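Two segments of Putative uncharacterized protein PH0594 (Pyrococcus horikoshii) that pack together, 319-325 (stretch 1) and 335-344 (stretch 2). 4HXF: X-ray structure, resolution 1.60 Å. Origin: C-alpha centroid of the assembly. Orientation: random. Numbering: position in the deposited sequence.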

# COMPACT_ATOMS: atom_id res chain seq x y z
N ALA A 319 1.28 -10.15 -48.16
CA ALA A 319 0.61 -11.36 -47.67
C ALA A 319 1.50 -12.12 -46.70
O ALA A 319 0.95 -12.78 -45.82
CB ALA A 319 0.23 -12.30 -48.80
N THR A 320 2.81 -11.97 -46.88
CA THR A 320 3.70 -12.79 -46.04
C THR A 320 4.58 -11.99 -45.06
O THR A 320 5.40 -12.59 -44.40
CB THR A 320 4.60 -13.69 -46.91
OG1 THR A 320 5.46 -12.88 -47.77
CG2 THR A 320 3.78 -14.65 -47.72
N ARG A 321 4.46 -10.67 -44.98
CA ARG A 321 5.27 -9.83 -44.06
C ARG A 321 4.42 -8.69 -43.49
O ARG A 321 3.82 -7.93 -44.24
CB ARG A 321 6.45 -9.13 -44.78
CG ARG A 321 7.62 -10.12 -45.06
CD ARG A 321 8.29 -10.56 -43.75
NE ARG A 321 9.05 -9.45 -43.13
CZ ARG A 321 10.35 -9.15 -43.34
NH1 ARG A 321 10.92 -8.04 -42.81
NH2 ARG A 321 11.08 -9.98 -44.10
N PRO A 322 4.47 -8.53 -42.19
CA PRO A 322 3.99 -7.27 -41.61
C PRO A 322 4.71 -6.11 -42.18
O PRO A 322 5.82 -6.21 -42.72
CB PRO A 322 4.29 -7.42 -40.10
CG PRO A 322 4.37 -8.95 -39.86
CD PRO A 322 4.97 -9.48 -41.15
N ALA A 323 4.12 -4.93 -41.96
CA ALA A 323 4.62 -3.69 -42.51
C ALA A 323 6.08 -3.44 -42.16
O ALA A 323 6.53 -3.65 -41.04
CB ALA A 323 3.80 -2.45 -42.01
N GLU A 324 6.78 -2.92 -43.14
CA GLU A 324 8.08 -2.32 -42.96
C GLU A 324 8.04 -0.95 -43.61
O GLU A 324 7.21 -0.67 -44.46
CB GLU A 324 9.25 -3.16 -43.58
CG GLU A 324 9.45 -4.55 -43.01
CD GLU A 324 10.08 -4.64 -41.63
OE1 GLU A 324 10.05 -5.75 -41.06
OE2 GLU A 324 10.64 -3.61 -41.11
N LEU A 325 9.04 -0.11 -43.33
CA LEU A 325 9.09 1.26 -43.85
C LEU A 325 9.96 1.32 -45.06
O LEU A 325 11.02 0.62 -45.18
CB LEU A 325 9.64 2.26 -42.80
CG LEU A 325 9.47 3.78 -43.02
CD1 LEU A 325 7.99 4.20 -42.94
CD2 LEU A 325 10.40 4.45 -41.96
N LEU A 335 13.70 0.86 -46.00
CA LEU A 335 14.39 1.54 -44.91
C LEU A 335 14.54 0.59 -43.75
O LEU A 335 15.52 0.74 -43.01
CB LEU A 335 13.72 2.86 -44.37
CG LEU A 335 13.67 3.91 -45.51
CD1 LEU A 335 13.01 5.14 -44.87
CD2 LEU A 335 15.12 4.12 -45.93
N THR A 336 13.53 -0.22 -43.44
CA THR A 336 13.60 -1.01 -42.15
C THR A 336 13.51 -2.49 -42.52
O THR A 336 12.89 -2.88 -43.54
CB THR A 336 12.57 -0.64 -41.11
OG1 THR A 336 11.24 -1.03 -41.53
CG2 THR A 336 12.54 0.83 -40.72
N ASP A 337 13.97 -3.35 -41.61
CA ASP A 337 13.86 -4.75 -41.76
C ASP A 337 13.67 -5.41 -40.36
O ASP A 337 14.40 -6.32 -39.95
CB ASP A 337 15.08 -5.37 -42.42
CG ASP A 337 14.83 -6.79 -42.87
OD1 ASP A 337 13.68 -7.17 -43.11
OD2 ASP A 337 15.84 -7.52 -43.00
N TYR A 338 12.72 -4.87 -39.60
CA TYR A 338 12.51 -5.32 -38.21
C TYR A 338 12.26 -6.79 -38.06
O TYR A 338 12.83 -7.39 -37.16
CB TYR A 338 11.35 -4.59 -37.53
CG TYR A 338 11.72 -3.21 -37.02
CD1 TYR A 338 11.64 -2.10 -37.82
CD2 TYR A 338 12.27 -3.05 -35.77
CE1 TYR A 338 11.99 -0.84 -37.40
CE2 TYR A 338 12.70 -1.79 -35.35
CZ TYR A 338 12.51 -0.70 -36.14
OH TYR A 338 12.93 0.51 -35.71
N ASN A 339 11.48 -7.39 -38.99
CA ASN A 339 11.12 -8.80 -38.87
C ASN A 339 11.94 -9.76 -39.73
O ASN A 339 11.61 -10.92 -39.87
CB ASN A 339 9.62 -9.02 -39.06
CG ASN A 339 8.78 -8.27 -38.02
OD1 ASN A 339 9.02 -8.45 -36.86
ND2 ASN A 339 7.84 -7.42 -38.47
N GLY A 340 12.99 -9.18 -40.33
CA GLY A 340 13.84 -9.95 -41.25
C GLY A 340 14.49 -11.16 -40.63
O GLY A 340 14.59 -12.21 -41.30
N LEU A 341 14.93 -11.06 -39.39
CA LEU A 341 15.58 -12.20 -38.76
C LEU A 341 14.59 -13.25 -38.36
O LEU A 341 14.89 -14.46 -38.50
CB LEU A 341 16.49 -11.78 -37.61
CG LEU A 341 17.60 -10.74 -37.91
CD1 LEU A 341 18.45 -10.43 -36.69
CD2 LEU A 341 18.48 -11.26 -39.05
N ILE A 342 13.44 -12.87 -37.83
CA ILE A 342 12.36 -13.80 -37.58
C ILE A 342 11.97 -14.56 -38.83
O ILE A 342 11.81 -15.84 -38.83
CB ILE A 342 11.14 -13.13 -36.94
CG1 ILE A 342 11.51 -12.75 -35.51
CG2 ILE A 342 9.94 -14.10 -36.96
CD1 ILE A 342 11.53 -13.98 -34.55
N PHE A 343 11.75 -13.85 -39.90
CA PHE A 343 11.23 -14.51 -41.06
C PHE A 343 12.21 -15.40 -41.79
O PHE A 343 11.75 -16.24 -42.59
CB PHE A 343 10.44 -13.59 -41.96
CG PHE A 343 9.05 -13.32 -41.41
CD1 PHE A 343 8.77 -12.17 -40.71
CD2 PHE A 343 8.01 -14.22 -41.64
CE1 PHE A 343 7.50 -11.93 -40.19
CE2 PHE A 343 6.71 -13.95 -41.13
CZ PHE A 343 6.46 -12.84 -40.39
N LYS A 344 13.53 -15.21 -41.57
CA LYS A 344 14.51 -16.18 -42.04
C LYS A 344 14.28 -17.56 -41.44
O LYS A 344 14.76 -18.54 -41.99
CB LYS A 344 15.94 -15.69 -41.71
CG LYS A 344 16.41 -14.73 -42.78
O HOH W 1 7.84 -7.37 -41.44
O HOH W 2 13.89 -9.44 -44.88

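The contact between the two stretches is organised around the carboxylate of Glu324, a buried group whose two oxygens are both well supplied with donors. Glu324 OE2 accepts from the hydroxyl of Thr336 (Thr336 OG1 to Glu324 OE2, 2.7 Å) and from the backbone amide of Tyr338 (Tyr338 N to Glu324 OE2, 2.9 Å). Glu324 OE1 accepts from the amide of Asn339 (Asn339 N to Glu324 OE1, 3.0 Å, with a nearly straight N-H...O angle of 165°). The carboxylate thus receives the amides of the two central residues of the type I turn that runs from Asp337 to Gly340 and leads into the helix. The amide of Asp337 also lies near, its N 3.4 Å from Glu324 OE2, but its angle is too poor for a hydrogen bond.

Thr336 OG1 serves in both directions. While donating to Glu324, it accepts from the backbone amide of Leu325 (Leu325 N to Thr336 OG1, 3.0 Å, 177°), so the hydroxyl links the side chain of one strand residue to the main chain of the next. The carbonyl of Leu325 is satisfied in turn by two consecutive amides, Leu335 N to Leu325 O at 2.8 Å and Thr336 N to Leu325 O at 3.2 Å. Beside this polar join, Leu325 CD2 and Leu335 CD1 meet at 4.0 Å.

Arg321 forms salt bridges with two acids through a single nitrogen, NH1. Arg321 NH1 pairs with Asp337 OD1 across the contact (2.9 Å, 169°) and with Glu324 OE1 in its own stretch (3.0 Å). NH1 is thus shared by two like charges, Glu324 OE1 and Asp337 OD1, which are 4.4 Å apart, and partly offsets their repulsion. Asp337 OD1 approaches the guanidinium edge, near its plane, as suits an N-H donor, whereas the carbonyl carbon of Asn339 lies over one face.

Two waters complete the network. Water 1 accepts from Arg321 NE (2.9 Å) and Asn339 ND2 (3.0 Å) and donates to Pro322 O (2.7 Å) and Glu324 OE1 (2.8 Å), a full set of four partners spanning both stretches. Water 2 accepts from Arg321 NH2 (3.0 Å) and donates to Asp337 OD1 (2.9 Å), reinforcing the salt bridge. Asn339 occupies the N-cap position but makes no capping bond with its side chain; OD1 and ND2 both have hydrogen-bond partners elsewhere in the structure.

Arg321 CD packs over the face of the Phe343 ring, 3.8 Å from its centroid and 25° off the normal, a CH-pi contact. Pro322 CD adds an apolar contact with Phe343 CE1 at 3.7 Å.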